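Local coordinates for glycoside hydrolase family 81 (Clostridium thermocellum, PDB 6FOP), which probably hydrolyses the beta-1,3-glucan chains of laminarin and related polysaccharides, contributing to their breakdown by the cellulosome, at residues A[469-472]-A[473-476]; A[491-494]-A[495-498]; A[262-265]-A[266-269]. All coordinates share one frame; numbering follows the deposited sequence.

Contact 1: residues A[469-472]-A[473-476]. With CA (calcium ion), chain B.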
loop_
_atom_site.group_PDB
_atom_site.type_symbol
_atom_site.label_atom_id
_atom_site.label_comp_id
_atom_site.label_asym_id
_atom_site.label_seq_id
_atom_site.Cartn_x
_atom_site.Cartn_y
_atom_site.Cartn_z
ATOM N N ASN A 469 -0.451 7.029 -1.417
ATOM C CA ASN A 469 -1.190 5.766 -1.435
ATOM C C ASN A 469 -0.651 4.681 -0.502
ATOM O O ASN A 469 -1.431 3.847 -0.012
ATOM C CB ASN A 469 -1.349 5.252 -2.845
ATOM C CG ASN A 469 -2.230 6.164 -3.660
ATOM O OD1 ASN A 469 -1.713 7.096 -4.299
ATOM N ND2 ASN A 469 -3.528 5.959 -3.622
ATOM N N PHE A 470 0.645 4.714 -0.199
ATOM C CA PHE A 470 1.255 3.667 0.602
ATOM C C PHE A 470 0.995 3.913 2.079
ATOM O O PHE A 470 1.174 5.055 2.534
ATOM C CB PHE A 470 2.743 3.587 0.350
ATOM C CG PHE A 470 3.383 2.357 0.927
ATOM C CD1 PHE A 470 3.109 1.097 0.367
ATOM C CD2 PHE A 470 4.283 2.430 1.959
ATOM C CE1 PHE A 470 3.702 -0.047 0.875
ATOM C CE2 PHE A 470 4.885 1.284 2.452
ATOM C CZ PHE A 470 4.589 0.044 1.906
ATOM N N ASP A 471 0.656 2.867 2.834
ATOM C CA ASP A 471 0.499 2.916 4.313
ATOM C C ASP A 471 1.763 2.241 4.878
ATOM O O ASP A 471 1.935 1.023 4.760
ATOM C CB ASP A 471 -0.744 2.149 4.702
ATOM C CG ASP A 471 -1.013 2.120 6.207
ATOM O OD1 ASP A 471 -0.027 2.101 6.978
ATOM O OD2 ASP A 471 -2.218 2.003 6.559
ATOM N N PRO A 472 2.660 3.025 5.474
ATOM C CA PRO A 472 3.927 2.440 5.934
ATOM C C PRO A 472 3.806 1.334 6.973
ATOM O O PRO A 472 4.708 0.491 7.098
ATOM C CB PRO A 472 4.703 3.636 6.489
ATOM C CG PRO A 472 4.043 4.829 5.929
ATOM C CD PRO A 472 2.623 4.488 5.682
ATOM N N TYR A 473 2.732 1.366 7.758
ATOM C CA TYR A 473 2.600 0.427 8.862
ATOM C C TYR A 473 1.860 -0.848 8.456
ATOM O O TYR A 473 2.271 -1.949 8.826
ATOM C CB TYR A 473 2.042 1.071 10.151
ATOM C CG TYR A 473 2.572 0.452 11.422
ATOM C CD1 TYR A 473 1.906 -0.613 12.031
ATOM C CD2 TYR A 473 3.693 0.972 12.038
ATOM C CE1 TYR A 473 2.386 -1.168 13.190
ATOM C CE2 TYR A 473 4.173 0.410 13.215
ATOM C CZ TYR A 473 3.488 -0.637 13.816
ATOM O OH TYR A 473 3.966 -1.200 14.993
ATOM N N GLU A 474 0.778 -0.705 7.702
ATOM C CA GLU A 474 0.156 -1.906 7.137
ATOM C C GLU A 474 1.037 -2.535 6.056
ATOM O O GLU A 474 0.823 -3.695 5.718
ATOM C CB GLU A 474 -1.243 -1.638 6.576
ATOM C CG GLU A 474 -2.272 -1.342 7.651
ATOM C CD GLU A 474 -3.663 -1.860 7.397
ATOM O OE1 GLU A 474 -3.904 -2.742 6.507
ATOM O OE2 GLU A 474 -4.561 -1.421 8.167
ATOM N N GLY A 475 1.964 -1.757 5.494
ATOM C CA GLY A 475 2.872 -2.253 4.468
ATOM C C GLY A 475 2.291 -2.427 3.090
ATOM O O GLY A 475 2.874 -3.144 2.279
ATOM N N HIS A 476 1.147 -1.804 2.820
ATOM C CA HIS A 476 0.538 -1.889 1.516
ATOM C C HIS A 476 -0.159 -0.580 1.212
ATOM O O HIS A 476 -0.278 0.287 2.106
ATOM C CB HIS A 476 -0.454 -3.063 1.422
ATOM C CG HIS A 476 -1.643 -2.892 2.305
ATOM N ND1 HIS A 476 -2.732 -2.121 1.945
ATOM C CD2 HIS A 476 -1.866 -3.302 3.577
ATOM C CE1 HIS A 476 -3.568 -2.057 2.972
ATOM N NE2 HIS A 476 -3.080 -2.791 3.953
HETATM CA CA CA B . -0.113 6.973 2.821
HETATM O O HOH W 1 -1.799 5.249 2.554
HETATM O O HOH W 2 5.386 -2.190 7.713
HETATM O O HOH W 3 -0.650 6.239 5.079
HETATM O O HOH W 4 -1.628 8.760 3.236
HETATM O O HOH W 5 1.410 8.297 4.101
#

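Contact 2: residues A[491-494]-A[495-498]. Unlike the reference sequence in segment 491-494: A492 (reference Glu).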
loop_
_atom_site.group_PDB
_atom_site.type_symbol
_atom_site.label_atom_id
_atom_site.label_comp_id
_atom_site.label_asym_id
_atom_site.label_seq_id
_atom_site.Cartn_x
_atom_site.Cartn_y
_atom_site.Cartn_z
ATOM N N GLN A 491 -8.103 -2.023 -0.577
ATOM C CA GLN A 491 -7.347 -2.184 -1.817
ATOM C C GLN A 491 -7.718 -3.561 -2.398
ATOM O O GLN A 491 -7.651 -4.572 -1.688
ATOM C CB GLN A 491 -5.823 -2.041 -1.667
ATOM C CG GLN A 491 -5.087 -2.274 -2.995
ATOM C CD GLN A 491 -3.652 -1.843 -2.947
ATOM O OE1 GLN A 491 -3.327 -0.712 -3.358
ATOM N NE2 GLN A 491 -2.776 -2.708 -2.434
ATOM N N ALA A 492 -8.064 -3.569 -3.689
ATOM C CA ALA A 492 -8.302 -4.827 -4.434
ATOM C C ALA A 492 -6.980 -5.235 -5.119
ATOM O O ALA A 492 -6.282 -6.116 -4.627
ATOM C CB ALA A 492 -9.481 -4.666 -5.377
ATOM N N SER A 493 -6.590 -4.526 -6.177
ATOM C CA SER A 493 -5.414 -4.913 -6.939
ATOM C C SER A 493 -4.094 -4.466 -6.305
ATOM O O SER A 493 -3.587 -3.355 -6.563
ATOM C CB SER A 493 -5.482 -4.380 -8.364
ATOM O OG SER A 493 -4.314 -4.830 -9.092
ATOM N N SER A 494 -3.483 -5.355 -5.520
ATOM C CA SER A 494 -2.127 -5.104 -5.033
ATOM C C SER A 494 -1.104 -5.061 -6.178
ATOM O O SER A 494 -0.087 -4.391 -6.086
ATOM C CB SER A 494 -1.689 -6.130 -3.978
ATOM O OG SER A 494 -1.589 -7.434 -4.526
ATOM N N SER A 495 -1.380 -5.804 -7.244
ATOM C CA SER A 495 -0.466 -5.841 -8.378
ATOM C C SER A 495 -0.427 -4.517 -9.124
ATOM O O SER A 495 0.639 -4.136 -9.629
ATOM C CB SER A 495 -0.818 -7.036 -9.281
ATOM O OG SER A 495 -2.230 -7.157 -9.483
ATOM N N GLU A 496 -1.541 -3.780 -9.212
ATOM C CA GLU A 496 -1.450 -2.428 -9.783
ATOM C C GLU A 496 -0.691 -1.419 -8.896
ATOM O O GLU A 496 -0.073 -0.488 -9.409
ATOM C CB GLU A 496 -2.808 -1.861 -10.205
ATOM C CG GLU A 496 -3.282 -2.435 -11.523
ATOM C CD GLU A 496 -4.504 -1.782 -12.108
ATOM O OE1 GLU A 496 -5.281 -1.176 -11.336
ATOM O OE2 GLU A 496 -4.713 -1.927 -13.339
ATOM N N ALA A 497 -0.701 -1.617 -7.578
ATOM C CA ALA A 497 0.140 -0.809 -6.690
ATOM C C ALA A 497 1.615 -1.146 -6.977
ATOM O O ALA A 497 2.457 -0.267 -7.188
ATOM C CB ALA A 497 -0.207 -1.102 -5.234
ATOM N N ILE A 498 1.917 -2.437 -7.042
ATOM C CA ILE A 498 3.286 -2.898 -7.287
ATOM C C ILE A 498 3.809 -2.479 -8.663
ATOM O O ILE A 498 5.004 -2.196 -8.806
ATOM C CB ILE A 498 3.386 -4.416 -7.018
ATOM C CG1 ILE A 498 3.320 -4.677 -5.497
ATOM C CG2 ILE A 498 4.620 -5.048 -7.652
ATOM C CD1 ILE A 498 2.920 -6.099 -5.138
#

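Contact 3: residues A[262-265]-A[266-269]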
loop_
_atom_site.group_PDB
_atom_site.type_symbol
_atom_site.label_atom_id
_atom_site.label_comp_id
_atom_site.label_asym_id
_atom_site.label_seq_id
_atom_site.Cartn_x
_atom_site.Cartn_y
_atom_site.Cartn_z
ATOM N N ALA A 262 2.556 -2.628 18.777
ATOM C CA ALA A 262 1.939 -3.835 18.261
ATOM C C ALA A 262 2.377 -3.937 16.785
ATOM O O ALA A 262 2.207 -3.008 16.017
ATOM C CB ALA A 262 0.417 -3.772 18.376
ATOM N N LEU A 263 2.825 -5.135 16.412
ATOM C CA LEU A 263 3.368 -5.414 15.080
ATOM C C LEU A 263 2.498 -6.399 14.350
ATOM O O LEU A 263 2.073 -7.383 14.921
ATOM C CB LEU A 263 4.779 -6.012 15.196
ATOM C CG LEU A 263 5.938 -5.043 15.343
ATOM C CD1 LEU A 263 5.845 -4.179 16.600
ATOM C CD2 LEU A 263 7.262 -5.811 15.356
ATOM N N TYR A 264 2.243 -6.107 13.077
ATOM C CA TYR A 264 1.551 -7.040 12.209
ATOM C C TYR A 264 2.470 -8.202 11.805
ATOM O O TYR A 264 3.715 -8.063 11.840
ATOM C CB TYR A 264 1.143 -6.328 10.954
ATOM C CG TYR A 264 0.085 -5.254 11.052
ATOM C CD1 TYR A 264 -1.221 -5.556 11.424
ATOM C CD2 TYR A 264 0.385 -3.916 10.774
ATOM C CE1 TYR A 264 -2.211 -4.581 11.422
ATOM C CE2 TYR A 264 -0.605 -2.949 10.731
ATOM C CZ TYR A 264 -1.895 -3.269 11.076
ATOM O OH TYR A 264 -2.843 -2.273 10.985
ATOM N N PRO A 265 1.891 -9.320 11.345
ATOM C CA PRO A 265 2.732 -10.429 10.873
ATOM C C PRO A 265 3.795 -10.068 9.834
ATOM O O PRO A 265 4.917 -10.583 9.916
ATOM C CB PRO A 265 1.705 -11.395 10.292
ATOM C CG PRO A 265 0.505 -11.179 11.157
ATOM C CD PRO A 265 0.476 -9.698 11.380
ATOM N N HIS A 266 3.479 -9.204 8.869
ATOM C CA HIS A 266 4.531 -8.867 7.895
ATOM C C HIS A 266 5.729 -8.156 8.520
ATOM O O HIS A 266 6.795 -8.068 7.887
ATOM C CB HIS A 266 3.980 -8.066 6.711
ATOM C CG HIS A 266 3.724 -6.636 7.030
ATOM N ND1 HIS A 266 2.582 -6.234 7.683
ATOM C CD2 HIS A 266 4.456 -5.517 6.815
ATOM C CE1 HIS A 266 2.636 -4.936 7.883
ATOM N NE2 HIS A 266 3.756 -4.474 7.355
ATOM N N GLN A 267 5.560 -7.609 9.732
ATOM C CA GLN A 267 6.643 -6.965 10.473
ATOM C C GLN A 267 7.357 -7.939 11.398
ATOM O O GLN A 267 8.581 -7.902 11.499
ATOM C CB GLN A 267 6.116 -5.803 11.307
ATOM C CG GLN A 267 5.547 -4.671 10.453
ATOM C CD GLN A 267 4.697 -3.687 11.211
ATOM O OE1 GLN A 267 3.989 -4.066 12.123
ATOM N NE2 GLN A 267 4.751 -2.435 10.834
ATOM N N TRP A 268 6.607 -8.768 12.139
ATOM C CA TRP A 268 7.276 -9.645 13.116
ATOM C C TRP A 268 7.792 -10.951 12.555
ATOM O O TRP A 268 8.709 -11.547 13.131
ATOM C CB TRP A 268 6.400 -9.904 14.364
ATOM C CG TRP A 268 5.062 -10.592 14.206
ATOM C CD1 TRP A 268 3.842 -10.001 14.338
ATOM C CD2 TRP A 268 4.799 -11.979 13.935
ATOM N NE1 TRP A 268 2.848 -10.925 14.191
ATOM C CE2 TRP A 268 3.412 -12.149 13.941
ATOM C CE3 TRP A 268 5.608 -13.106 13.753
ATOM C CZ2 TRP A 268 2.800 -13.395 13.683
ATOM C CZ3 TRP A 268 4.993 -14.354 13.497
ATOM C CH2 TRP A 268 3.610 -14.472 13.470
ATOM N N ARG A 269 7.232 -11.408 11.435
ATOM C CA ARG A 269 7.598 -12.751 10.949
ATOM C C ARG A 269 9.076 -12.799 10.554
ATOM O O ARG A 269 9.548 -11.980 9.761
ATOM C CB ARG A 269 6.728 -13.175 9.788
ATOM C CG ARG A 269 6.867 -14.664 9.460
ATOM C CD ARG A 269 6.258 -14.988 8.119
ATOM N NE ARG A 269 4.865 -14.593 8.034
ATOM C CZ ARG A 269 3.852 -15.242 8.623
ATOM N NH1 ARG A 269 4.073 -16.296 9.413
ATOM N NH2 ARG A 269 2.630 -14.799 8.454
#

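Contact 1: residues A[469-472]-A[473-476]
D471 grips the returning chain through its backbone, taking G475 N on its O (2.9 Å) and giving its own N to H476 O (2.8 Å), so that the chain reverses between P472 and E474. The D471 carboxylate closes the same turn. With CG anti to the backbone N (chi1 180°), OD1 curls forward to accept two amides: Y473 N, at 3.0 Å, meets it nearly along the C-O axis, whereas E474 N comes from above the carboxylate plane in an almost straight bond. OD2 lies against E474 CG and is held by W478 NE1. The E474 chain bends at chi2, and its OE1 takes H476 NE2 at 2.7 Å, close to the imidazole plane. Salt bridges from K129 and R285 to E474 probably ease the repulsion between its carboxylate and that of D471, OD2 of D471 lying 4.4 Å from OE2 of E474. The F470 ring leans obliquely against the G475-H476 backbone, CE1 lying 3.5 Å from G475 O, while F470 O binds calcium at 2.3 Å beside L467 O, R468 O and four waters. The arrangement combines an Asx turn with a G1 beta bulge, G475 supplying the positive phi, in a short, weakly paired hairpin whose first strand also binds calcium.

Contact 2: residues A[491-494]-A[495-498]
S493 and E496 meet where the chain leaves a short strand and winds into helix 494-511. S493 occupies the N-cap: its OG, anti to the backbone N (chi1 -178°), swings over the first turn and accepts E496 N at 3.0 Å with an N-H...O angle of 156°. That hydroxyl is the focus of the tight part of the contact. E496 CB lies 3.5 Å from it, S495 OG stands 3.1 Å away, and I576 O outside the helix is hydrogen-bonded to it too, which fixes its rotation. S495 OG in turn bonds to L579 O.

The carbonyl of S494 is also closely packed. S494 O receives I498 N in the first regular helical bond, also 3.0 Å, and is flanked by the methyl of A497 at 3.4 Å and by CG1 of I498 at 3.5 Å. S494 OG is hydrogen-bonded to N577 OD1.

Looser packing is found before the cap. The extended Q491 side chain brings OE1 to 3.7 Å from A497 CB in an ordinary van der Waals contact, while its amide is hydrogen-bonded through OE1 to H417 NE2 and through NE2 to E527 OE2. A492, an engineered alanine, is partly exposed and makes no contact with 495-498.

Around this helix start, E496 extends to the hydroxyls of Y340 and Y422 and packs on F418 of helix 416-433, while A497 and I498 rest on E527 of helix 514-534. Strand 490-491, an outermost strand of a four-stranded antiparallel sheet, is separated from the cap by A492 alone.

Contact 3: residues A[262-265]-A[266-269]
P265 and W268 form the heart of this turn, where strand 260-263 gives way to helix 265-268. The indole lies across the proline in a CH-pi contact: P265 CA sits over one face of the five-membered ring, 3.6 Å from its centroid and 19° off the normal. P265 CG reaches the benzo part at CZ2, 4.1 Å away. With chi1 at 61°, W268 CG stands between its own backbone N and carbonyl carbon, which folds the indole back beneath the first helical residue and brings CD1 to 3.2 Å from L263 O, at the ring edge. The indole N-H bonds to I287 O, and K289 adds a cation-pi contact.

L263, the third major participant, meets the Q267 side chain at about a right angle, its CB 3.7 Å from OE1. That oxygen also accepts Y264 N at 2.9 Å, the N3-to-N-cap half of a capping box, without the reciprocal side-chain bond.

Y264, at the N-cap, offers its O to two amides: W268 N in the carbonyl plane at 3.0 Å, and Q267 N at 2.8 Å from well above that plane. P265 O then accepts R269 N at 2.9 Å.

The chemistry is thus divided: apolar and CH-pi packing secures one flank of the short helix, while the glutamine amide and the shared Y264 carbonyl give partners to the amides of Y264, Q267 and W268.

In the fold
Along the chain contact 3 comes first, followed far later by contact 1 and then contact 2. The latter two lie within the C-terminal family 81 range, their centres about 12 Å apart. Contact 3 joins contact 1 directly, with centres about 13 Å apart: Y473 OH approaches A262 O at 2.7 Å in a probable hydrogen bond. Contacts 2 and 3 do not touch, their centres being about 20 Å apart. Helix 514-534 borders all three, with E527 packing against both contacts 1 and 2 and Y534 against contact 3. The hairpin of 469-476 thus touches the sequence-distant turn of 262-269 but only neighbours the helix start at 491-498, nearest atoms about 4 Å away.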